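Local coordinates for rhusiopathiae surface protein B (Erysipelothrix rhusiopathiae, PDB 3V10) that probably binds collagen, this piece being the collagen-binding region of a longer surface adhesin anchored in the bacterial cell wall, at residues V198-I204 with N279-Y285; G48-T54 with S95-F101; L20-P24 with S119-N123. All blocks are in the same frame, centred on the assembly; numbering follows the deposited sequence.

Contact 1: V198-I204 with N279-Y285; sequences VKVIDTI and NSSTIEY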
loop_
_atom_site.group_PDB
_atom_site.type_symbol
_atom_site.label_atom_id
_atom_site.label_comp_id
_atom_site.label_asym_id
_atom_site.label_seq_id
_atom_site.Cartn_x
_atom_site.Cartn_y
_atom_site.Cartn_z
ATOM N N VAL A 198 -7.579 13.762 26.731
ATOM C CA VAL A 198 -6.613 13.138 25.834
ATOM C C VAL A 198 -6.522 13.983 24.569
ATOM O O VAL A 198 -7.545 14.392 24.020
ATOM C CB VAL A 198 -7.049 11.706 25.464
ATOM C CG1 VAL A 198 -6.074 11.101 24.466
ATOM C CG2 VAL A 198 -7.114 10.842 26.729
ATOM N N LYS A 199 -5.304 14.268 24.117
ATOM C CA LYS A 199 -5.142 15.072 22.909
ATOM C C LYS A 199 -4.133 14.460 21.954
ATOM O O LYS A 199 -3.036 14.088 22.355
ATOM C CB LYS A 199 -4.704 16.500 23.260
ATOM C CG LYS A 199 -4.569 17.418 22.042
ATOM C CD LYS A 199 -4.298 18.864 22.450
ATOM C CE LYS A 199 -4.273 19.780 21.233
ATOM N NZ LYS A 199 -3.936 21.184 21.613
ATOM N N VAL A 200 -4.519 14.351 20.689
ATOM C CA VAL A 200 -3.633 13.803 19.668
ATOM C C VAL A 200 -3.501 14.840 18.566
ATOM O O VAL A 200 -4.497 15.378 18.100
ATOM C CB VAL A 200 -4.200 12.513 19.031
ATOM C CG1 VAL A 200 -3.303 12.076 17.850
ATOM C CG2 VAL A 200 -4.279 11.411 20.070
ATOM N N ILE A 201 -2.269 15.147 18.179
ATOM C CA ILE A 201 -2.052 16.087 17.090
ATOM C C ILE A 201 -1.387 15.267 15.993
ATOM O O ILE A 201 -0.258 14.796 16.139
ATOM C CB ILE A 201 -1.150 17.270 17.499
ATOM C CG1 ILE A 201 -1.818 18.071 18.623
ATOM C CG2 ILE A 201 -0.923 18.185 16.294
ATOM C CD1 ILE A 201 -1.027 19.284 19.069
ATOM N N ASP A 202 -2.123 15.077 14.904
ATOM C CA ASP A 202 -1.641 14.288 13.782
ATOM C C ASP A 202 -1.246 15.185 12.621
ATOM O O ASP A 202 -2.037 16.004 12.161
ATOM C CB ASP A 202 -2.733 13.311 13.336
ATOM C CG ASP A 202 -2.272 12.396 12.218
ATOM O OD1 ASP A 202 -1.749 12.906 11.205
ATOM O OD2 ASP A 202 -2.440 11.170 12.347
ATOM N N THR A 203 -0.014 15.029 12.148
ATOM C CA THR A 203 0.465 15.826 11.029
ATOM C C THR A 203 0.704 14.942 9.820
ATOM O O THR A 203 1.636 14.140 9.800
ATOM C CB THR A 203 1.773 16.556 11.369
ATOM O OG1 THR A 203 1.546 17.483 12.441
ATOM C CG2 THR A 203 2.266 17.326 10.150
ATOM N N ILE A 204 -0.146 15.085 8.809
ATOM C CA ILE A 204 -0.009 14.293 7.592
ATOM C C ILE A 204 1.207 14.801 6.837
ATOM O O ILE A 204 1.358 16.008 6.627
ATOM C CB ILE A 204 -1.268 14.416 6.715
ATOM C CG1 ILE A 204 -2.466 13.845 7.473
ATOM C CG2 ILE A 204 -1.069 13.683 5.386
ATOM C CD1 ILE A 204 -3.806 14.218 6.871
ATOM N N ASN A 279 3.127 9.951 8.021
ATOM C CA ASN A 279 2.161 10.547 8.922
ATOM C C ASN A 279 2.776 10.435 10.310
ATOM O O ASN A 279 3.213 9.358 10.715
ATOM C CB ASN A 279 0.831 9.796 8.879
ATOM C CG ASN A 279 -0.238 10.468 9.712
ATOM O OD1 ASN A 279 -0.473 11.669 9.590
ATOM N ND2 ASN A 279 -0.895 9.696 10.561
ATOM N N SER A 280 2.828 11.546 11.028
ATOM C CA SER A 280 3.394 11.531 12.367
ATOM C C SER A 280 2.358 12.114 13.310
ATOM O O SER A 280 1.527 12.916 12.896
ATOM C CB SER A 280 4.689 12.349 12.413
ATOM O OG SER A 280 4.464 13.721 12.137
ATOM N N SER A 281 2.381 11.688 14.565
ATOM C CA SER A 281 1.424 12.207 15.535
ATOM C C SER A 281 2.024 12.239 16.931
ATOM O O SER A 281 2.995 11.531 17.216
ATOM C CB SER A 281 0.143 11.359 15.533
ATOM O OG SER A 281 0.368 10.049 16.043
ATOM N N THR A 282 1.461 13.087 17.785
ATOM C CA THR A 282 1.904 13.202 19.166
ATOM C C THR A 282 0.662 13.085 20.037
ATOM O O THR A 282 -0.439 13.434 19.615
ATOM C CB THR A 282 2.618 14.553 19.432
ATOM O OG1 THR A 282 1.711 15.641 19.208
ATOM C CG2 THR A 282 3.816 14.705 18.499
ATOM N N ILE A 283 0.829 12.561 21.243
ATOM C CA ILE A 283 -0.309 12.413 22.132
ATOM C C ILE A 283 0.101 12.814 23.535
ATOM O O ILE A 283 1.270 12.689 23.911
ATOM C CB ILE A 283 -0.835 10.943 22.131
ATOM C CG1 ILE A 283 -2.127 10.846 22.946
ATOM C CG2 ILE A 283 0.230 9.992 22.691
ATOM C CD1 ILE A 283 -2.771 9.478 22.900
ATOM N N GLU A 284 -0.853 13.336 24.290
ATOM C CA GLU A 284 -0.590 13.717 25.665
ATOM C C GLU A 284 -1.831 13.443 26.480
ATOM O O GLU A 284 -2.954 13.694 26.034
ATOM C CB GLU A 284 -0.217 15.193 25.783
ATOM C CG GLU A 284 0.454 15.514 27.119
ATOM C CD GLU A 284 1.072 16.897 27.150
ATOM O OE1 GLU A 284 0.478 17.804 27.771
ATOM O OE2 GLU A 284 2.148 17.074 26.539
ATOM N N TYR A 285 -1.614 12.917 27.679
ATOM C CA TYR A 285 -2.691 12.600 28.607
ATOM C C TYR A 285 -2.058 12.121 29.906
ATOM O O TYR A 285 -0.856 11.903 29.965
ATOM C CB TYR A 285 -3.573 11.477 28.052
ATOM C CG TYR A 285 -2.836 10.177 27.801
ATOM C CD1 TYR A 285 -1.992 10.033 26.700
ATOM C CD2 TYR A 285 -2.957 9.101 28.682
ATOM C CE1 TYR A 285 -1.282 8.851 26.480
ATOM C CE2 TYR A 285 -2.250 7.915 28.471
ATOM C CZ TYR A 285 -1.416 7.799 27.369
ATOM O OH TYR A 285 -0.707 6.633 27.163
HETATM O O HOH W 1 4.510 14.580 9.572
#

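Contact 2: G48-T54 with S95-F101; sequences GDFFDLT and SHIHFEF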
loop_
_atom_site.group_PDB
_atom_site.type_symbol
_atom_site.label_atom_id
_atom_site.label_comp_id
_atom_site.label_asym_id
_atom_site.label_seq_id
_atom_site.Cartn_x
_atom_site.Cartn_y
_atom_site.Cartn_z
ATOM N N GLY A 48 0.574 -4.783 -31.001
ATOM C CA GLY A 48 -0.156 -6.002 -30.712
ATOM C C GLY A 48 0.696 -7.076 -30.055
ATOM O O GLY A 48 0.163 -7.954 -29.375
ATOM N N ASP A 49 2.012 -7.034 -30.267
ATOM C CA ASP A 49 2.884 -8.019 -29.634
ATOM C C ASP A 49 2.725 -7.772 -28.140
ATOM O O ASP A 49 2.403 -6.657 -27.726
ATOM C CB ASP A 49 4.350 -7.832 -30.050
ATOM C CG ASP A 49 4.604 -8.193 -31.506
ATOM O OD1 ASP A 49 3.740 -8.851 -32.135
ATOM O OD2 ASP A 49 5.684 -7.830 -32.018
ATOM N N PHE A 50 2.960 -8.797 -27.334
ATOM C CA PHE A 50 2.761 -8.680 -25.895
ATOM C C PHE A 50 3.537 -9.704 -25.079
ATOM O O PHE A 50 4.221 -10.568 -25.616
ATOM C CB PHE A 50 1.283 -8.913 -25.597
ATOM C CG PHE A 50 0.807 -10.284 -26.008
ATOM C CD1 PHE A 50 0.520 -10.564 -27.341
ATOM C CD2 PHE A 50 0.712 -11.314 -25.073
ATOM C CE1 PHE A 50 0.149 -11.851 -27.741
ATOM C CE2 PHE A 50 0.344 -12.603 -25.462
ATOM C CZ PHE A 50 0.061 -12.871 -26.800
ATOM N N PHE A 51 3.412 -9.579 -23.761
ATOM C CA PHE A 51 3.972 -10.531 -22.822
ATOM C C PHE A 51 3.130 -10.435 -21.565
ATOM O O PHE A 51 2.528 -9.394 -21.281
ATOM C CB PHE A 51 5.472 -10.322 -22.519
ATOM C CG PHE A 51 5.832 -8.971 -21.966
ATOM C CD1 PHE A 51 6.355 -7.992 -22.796
ATOM C CD2 PHE A 51 5.749 -8.716 -20.601
ATOM C CE1 PHE A 51 6.800 -6.772 -22.273
ATOM C CE2 PHE A 51 6.189 -7.509 -20.070
ATOM C CZ PHE A 51 6.717 -6.536 -20.905
ATOM N N ASP A 52 3.065 -11.536 -20.838
ATOM C CA ASP A 52 2.263 -11.606 -19.635
ATOM C C ASP A 52 3.049 -11.898 -18.382
ATOM O O ASP A 52 3.955 -12.733 -18.377
ATOM C CB ASP A 52 1.182 -12.672 -19.814
ATOM C CG ASP A 52 0.202 -12.316 -20.906
ATOM O OD1 ASP A 52 -0.513 -11.304 -20.746
ATOM O OD2 ASP A 52 0.148 -13.038 -21.925
ATOM N N LEU A 53 2.676 -11.213 -17.308
ATOM C CA LEU A 53 3.314 -11.402 -16.016
ATOM C C LEU A 53 2.307 -12.126 -15.126
ATOM O O LEU A 53 1.111 -11.839 -15.175
ATOM C CB LEU A 53 3.679 -10.044 -15.404
ATOM C CG LEU A 53 4.555 -9.149 -16.288
ATOM C CD1 LEU A 53 4.820 -7.819 -15.589
ATOM C CD2 LEU A 53 5.860 -9.857 -16.593
ATOM N N THR A 54 2.789 -13.073 -14.330
ATOM C CA THR A 54 1.917 -13.825 -13.440
ATOM C C THR A 54 2.448 -13.810 -12.018
ATOM O O THR A 54 3.446 -14.456 -11.716
ATOM C CB THR A 54 1.787 -15.290 -13.889
ATOM O OG1 THR A 54 1.370 -15.334 -15.258
ATOM C CG2 THR A 54 0.765 -16.022 -13.031
ATOM N N SER A 95 -3.936 -11.246 -10.504
ATOM C CA SER A 95 -2.582 -11.794 -10.409
ATOM C C SER A 95 -1.936 -11.809 -11.793
ATOM O O SER A 95 -0.761 -12.146 -11.937
ATOM C CB SER A 95 -2.616 -13.221 -9.850
ATOM O OG SER A 95 -3.160 -13.258 -8.534
ATOM N N HIS A 96 -2.707 -11.437 -12.811
ATOM C CA HIS A 96 -2.204 -11.416 -14.182
ATOM C C HIS A 96 -2.054 -9.988 -14.693
ATOM O O HIS A 96 -2.988 -9.204 -14.607
ATOM C CB HIS A 96 -3.167 -12.165 -15.111
ATOM C CG HIS A 96 -3.323 -13.616 -14.786
ATOM N ND1 HIS A 96 -2.359 -14.555 -15.091
ATOM C CD2 HIS A 96 -4.335 -14.294 -14.197
ATOM C CE1 HIS A 96 -2.776 -15.749 -14.705
ATOM N NE2 HIS A 96 -3.971 -15.618 -14.160
ATOM N N ILE A 97 -0.883 -9.667 -15.231
ATOM C CA ILE A 97 -0.618 -8.337 -15.775
ATOM C C ILE A 97 -0.248 -8.507 -17.244
ATOM O O ILE A 97 0.659 -9.273 -17.577
ATOM C CB ILE A 97 0.555 -7.648 -15.045
ATOM C CG1 ILE A 97 0.404 -7.807 -13.531
ATOM C CG2 ILE A 97 0.601 -6.177 -15.428
ATOM C CD1 ILE A 97 -0.838 -7.174 -12.971
ATOM N N HIS A 98 -0.949 -7.783 -18.112
ATOM C CA HIS A 98 -0.747 -7.872 -19.552
ATOM C C HIS A 98 -0.074 -6.628 -20.114
ATOM O O HIS A 98 -0.464 -5.507 -19.796
ATOM C CB HIS A 98 -2.116 -8.071 -20.232
ATOM C CG HIS A 98 -2.055 -8.281 -21.717
ATOM N ND1 HIS A 98 -1.665 -9.473 -22.289
ATOM C CD2 HIS A 98 -2.392 -7.466 -22.747
ATOM C CE1 HIS A 98 -1.768 -9.386 -23.604
ATOM N NE2 HIS A 98 -2.207 -8.179 -23.909
ATOM N N PHE A 99 0.953 -6.824 -20.930
ATOM C CA PHE A 99 1.615 -5.693 -21.566
ATOM C C PHE A 99 1.456 -5.856 -23.068
ATOM O O PHE A 99 1.723 -6.931 -23.602
ATOM C CB PHE A 99 3.105 -5.634 -21.216
ATOM C CG PHE A 99 3.854 -4.561 -21.966
ATOM C CD1 PHE A 99 4.294 -4.777 -23.271
ATOM C CD2 PHE A 99 4.081 -3.319 -21.385
ATOM C CE1 PHE A 99 4.943 -3.777 -23.986
ATOM C CE2 PHE A 99 4.735 -2.303 -22.095
ATOM C CZ PHE A 99 5.166 -2.535 -23.398
ATOM N N GLU A 100 1.014 -4.798 -23.741
ATOM C CA GLU A 100 0.834 -4.830 -25.190
ATOM C C GLU A 100 1.456 -3.597 -25.840
ATOM O O GLU A 100 1.313 -2.481 -25.342
ATOM C CB GLU A 100 -0.659 -4.903 -25.543
ATOM C CG GLU A 100 -0.951 -4.821 -27.039
ATOM C CD GLU A 100 -2.439 -4.849 -27.352
ATOM O OE1 GLU A 100 -3.192 -4.079 -26.718
ATOM O OE2 GLU A 100 -2.856 -5.629 -28.236
ATOM N N PHE A 101 2.162 -3.813 -26.946
ATOM C CA PHE A 101 2.790 -2.725 -27.681
ATOM C C PHE A 101 1.729 -2.008 -28.512
ATOM O O PHE A 101 0.888 -2.648 -29.138
ATOM C CB PHE A 101 3.881 -3.282 -28.602
ATOM C CG PHE A 101 5.129 -3.714 -27.878
ATOM C CD1 PHE A 101 6.072 -2.775 -27.479
ATOM C CD2 PHE A 101 5.356 -5.058 -27.595
ATOM C CE1 PHE A 101 7.229 -3.164 -26.810
ATOM C CE2 PHE A 101 6.513 -5.459 -26.922
ATOM C CZ PHE A 101 7.451 -4.508 -26.530
HETATM O O HOH W 2 -2.318 -8.770 -28.923
HETATM O O HOH W 3 -0.511 -13.275 -16.763
#

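Contact 3: L20-P24 with S119-N123; sequences LINNP and SVYDN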
loop_
_atom_site.group_PDB
_atom_site.type_symbol
_atom_site.label_atom_id
_atom_site.label_comp_id
_atom_site.label_asym_id
_atom_site.label_seq_id
_atom_site.Cartn_x
_atom_site.Cartn_y
_atom_site.Cartn_z
ATOM N N LEU A 20 12.033 -12.119 4.865
ATOM C CA LEU A 20 10.698 -12.477 5.322
ATOM C C LEU A 20 9.778 -11.261 5.358
ATOM O O LEU A 20 10.052 -10.285 6.052
ATOM C CB LEU A 20 10.778 -13.114 6.710
ATOM C CG LEU A 20 9.509 -13.679 7.350
ATOM C CD1 LEU A 20 8.885 -14.752 6.454
ATOM C CD2 LEU A 20 9.863 -14.260 8.711
ATOM N N ILE A 21 8.692 -11.318 4.595
ATOM C CA ILE A 21 7.739 -10.221 4.558
ATOM C C ILE A 21 6.779 -10.428 5.722
ATOM O O ILE A 21 6.116 -11.459 5.821
ATOM C CB ILE A 21 6.994 -10.187 3.211
ATOM C CG1 ILE A 21 8.001 -9.900 2.093
ATOM C CG2 ILE A 21 5.902 -9.115 3.234
ATOM C CD1 ILE A 21 7.424 -9.972 0.697
ATOM N N ASN A 22 6.715 -9.429 6.598
ATOM C CA ASN A 22 5.908 -9.498 7.813
ATOM C C ASN A 22 4.393 -9.277 7.733
ATOM O O ASN A 22 3.631 -9.975 8.412
ATOM C CB ASN A 22 6.519 -8.546 8.849
ATOM C CG ASN A 22 5.821 -8.611 10.187
ATOM O OD1 ASN A 22 4.981 -7.767 10.505
ATOM N ND2 ASN A 22 6.158 -9.622 10.979
ATOM N N ASN A 23 3.954 -8.313 6.927
ATOM C CA ASN A 23 2.526 -8.029 6.802
ATOM C C ASN A 23 2.205 -7.431 5.428
ATOM O O ASN A 23 3.098 -6.949 4.730
ATOM C CB ASN A 23 2.084 -7.071 7.913
ATOM C CG ASN A 23 2.778 -5.731 7.829
ATOM O OD1 ASN A 23 2.601 -4.994 6.865
ATOM N ND2 ASN A 23 3.581 -5.409 8.840
ATOM N N PRO A 24 0.922 -7.458 5.024
ATOM C CA PRO A 24 0.495 -6.923 3.729
ATOM C C PRO A 24 0.302 -5.406 3.660
ATOM O O PRO A 24 -0.232 -4.903 2.676
ATOM C CB PRO A 24 -0.815 -7.669 3.478
ATOM C CG PRO A 24 -1.390 -7.741 4.842
ATOM C CD PRO A 24 -0.196 -8.149 5.691
ATOM N N SER A 119 2.416 -4.903 -5.929
ATOM C CA SER A 119 1.448 -5.951 -5.632
ATOM C C SER A 119 1.075 -5.997 -4.159
ATOM O O SER A 119 1.788 -5.472 -3.304
ATOM C CB SER A 119 1.996 -7.319 -6.059
ATOM O OG SER A 119 3.075 -7.717 -5.232
ATOM N N VAL A 120 -0.062 -6.617 -3.878
ATOM C CA VAL A 120 -0.549 -6.772 -2.516
ATOM C C VAL A 120 -0.897 -8.244 -2.349
ATOM O O VAL A 120 -1.263 -8.913 -3.321
ATOM C CB VAL A 120 -1.816 -5.903 -2.271
ATOM C CG1 VAL A 120 -2.879 -6.210 -3.323
ATOM C CG2 VAL A 120 -2.367 -6.161 -0.884
ATOM N N TYR A 121 -0.759 -8.771 -1.138
ATOM C CA TYR A 121 -1.092 -10.172 -0.933
ATOM C C TYR A 121 -2.189 -10.393 0.089
ATOM O O TYR A 121 -2.346 -9.625 1.038
ATOM C CB TYR A 121 0.143 -10.995 -0.528
ATOM C CG TYR A 121 0.689 -10.730 0.858
ATOM C CD1 TYR A 121 1.712 -9.807 1.059
ATOM C CD2 TYR A 121 0.208 -11.431 1.965
ATOM C CE1 TYR A 121 2.252 -9.589 2.325
ATOM C CE2 TYR A 121 0.739 -11.221 3.239
ATOM C CZ TYR A 121 1.765 -10.301 3.407
ATOM O OH TYR A 121 2.338 -10.116 4.645
ATOM N N ASP A 122 -2.966 -11.443 -0.151
ATOM C CA ASP A 122 -4.037 -11.846 0.742
ATOM C C ASP A 122 -3.519 -13.123 1.383
ATOM O O ASP A 122 -2.750 -13.856 0.771
ATOM C CB ASP A 122 -5.324 -12.154 -0.030
ATOM C CG ASP A 122 -5.956 -10.917 -0.637
ATOM O OD1 ASP A 122 -6.068 -9.890 0.071
ATOM O OD2 ASP A 122 -6.355 -10.978 -1.820
ATOM N N ASN A 123 -3.929 -13.381 2.616
ATOM C CA ASN A 123 -3.499 -14.583 3.326
ATOM C C ASN A 123 -4.703 -15.138 4.069
ATOM O O ASN A 123 -5.212 -14.511 4.993
ATOM C CB ASN A 123 -2.359 -14.231 4.290
ATOM C CG ASN A 123 -2.188 -15.254 5.400
ATOM O OD1 ASN A 123 -2.296 -16.463 5.185
ATOM N ND2 ASN A 123 -1.898 -14.764 6.600
HETATM O O HOH W 4 1.282 -11.502 6.653
HETATM O O HOH W 5 0.726 -6.468 0.493
#

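Contact 1: V198-I204 with N279-Y285
Six backbone hydrogen bonds tie these two strands into an antiparallel ladder, part of one sheet of the collagen-binding domain's immunoglobulin-like (DEv-IgG) sandwich. They come in reciprocal couples at alternate residues. K199 N reaches E284 O at 3.1 Å and E284 N returns to K199 O at 3.0 Å; I201 N to T282 O and T282 N to I201 O are both 2.9 Å; T203 N to S280 O is 2.7 Å, with S280 N to T203 O at 3.1 Å. The strand directions lie 166° apart. Between the couples V200 and D202 oppose I283 and S281, and I204 faces N279 just past the last, all non-hydrogen-bonded pairs with side chains on the inner face. Behind that face is the domain's other sheet: I204 and N279 rest on Y265 of strand 260-269, while D202 touches L185 and hydrogen-bonds through OD2 to the Y265 hydroxyl. S281 OG is likewise engaged beyond the pair, with T301 O and the hydroxyl of Y167. Farther along, the inner face turns apolar, V200 CG2 packing on I283 CG1 at 3.6 Å and V198 CG1 lying 4.0 Å from I283 CD1. The opposite face carries K199, I201, T203, S280, T282 and E284, all at least partly exposed. On that side a water donates to T203 O at 2.9 Å and hydrogen-bonds to S280 OG at 2.7 Å.

Contact 2: G48-T54 with S95-F101
Start with G48, whose N donates to F101 O at 2.9 Å while F101 N bonds to D49 O at 3.0 Å. The backbone exchange continues with F51 N to F99 O at 3.1 Å, F99 N to F51 O at 3.0 Å, L53 N to I97 O at 2.8 Å and I97 N to L53 O at 2.9 Å. D52 N, on the other edge of its strand, is hydrogen-bonded to T5 OG1. This is an antiparallel pair in the N-terminal Ig-like domain, with F51, L53, I97 and F99 facing the hydrophobic core; F99 CB sits 3.8 Å from the F51 ring centroid, a CH-pi contact over the face. On the opposite face H98 ND1 donates to D52 OD1 at 2.7 Å. One water donates to G48 O at 2.7 Å and E100 OE2 at 3.3 Å; another donates to L53 O at 2.7 Å and bonds to H96 ND1 at 2.8 Å. The D49 carboxylate turns elsewhere, OD1 to K2 N and OD2 to K46 N.

Contact 3: L20-P24 with S119-N123
A single tyrosine of a sheet strand, Y121, carries most of this contact: it reaches from the long strand 112-123 of the Ig-like domain to the turn that follows the short strand 20-21. Follow the strand from its S119 end, where the backbone pairs with I28 on one edge and, at V120, with R64 on the other; V120 is the first residue to approach the turn, and it does so loosely, CG2 lying 4.3 Å from P24 O. At Y121 the two segments meet. Its N gives a hydrogen bond to a water 3.2 Å away, and that same water sits 2.9 Å from P24 O, so that solvent can bridge the strand edge and the turn. The aromatic ring then runs alongside the turn. P24, the residue of 20-24 most covered by the strand, lies over one face, with CB 3.8 Å from the ring centroid and 14° off the normal, a proline-tyrosine CH-pi contact, while I21 CG2 comes to 3.8 Å from CE1 of Y121. I28 and L63 from the adjoining strands and I151 of strand 150-153 also touch the tyrosine, fixing it between the large sheet and the small one to which strand 20-21 belongs. Beyond the ring, Y121 OH hydrogen-bonds at 2.7 Å to a second water, which in turn makes a weak bond to N22 O at 3.3 Å.

Overall arrangement
Contacts 2 and 3 belong to the N-terminal Ig-like domain and contact 1 to the collagen-binding domain. Contact 2 is nested within the loop closed by contact 3, and strands 96-101 and 112-123, successive in the chain, both reach one sheet; the two contact centres are 23 Å apart and the nearest atoms about 7 Å. Contact 3 is nearer the middle of the molecule, its centre 28 Å from that of contact 1, whereas the centres of contacts 1 and 2 lie 45 Å apart, on opposite sides of the chain's centre. The C-terminal strand 311-315 returns to strands 71-77 and 112-123, consistent with the latch of the Collagen Hug model, where two domains close around collagen. No ligand marks the site here.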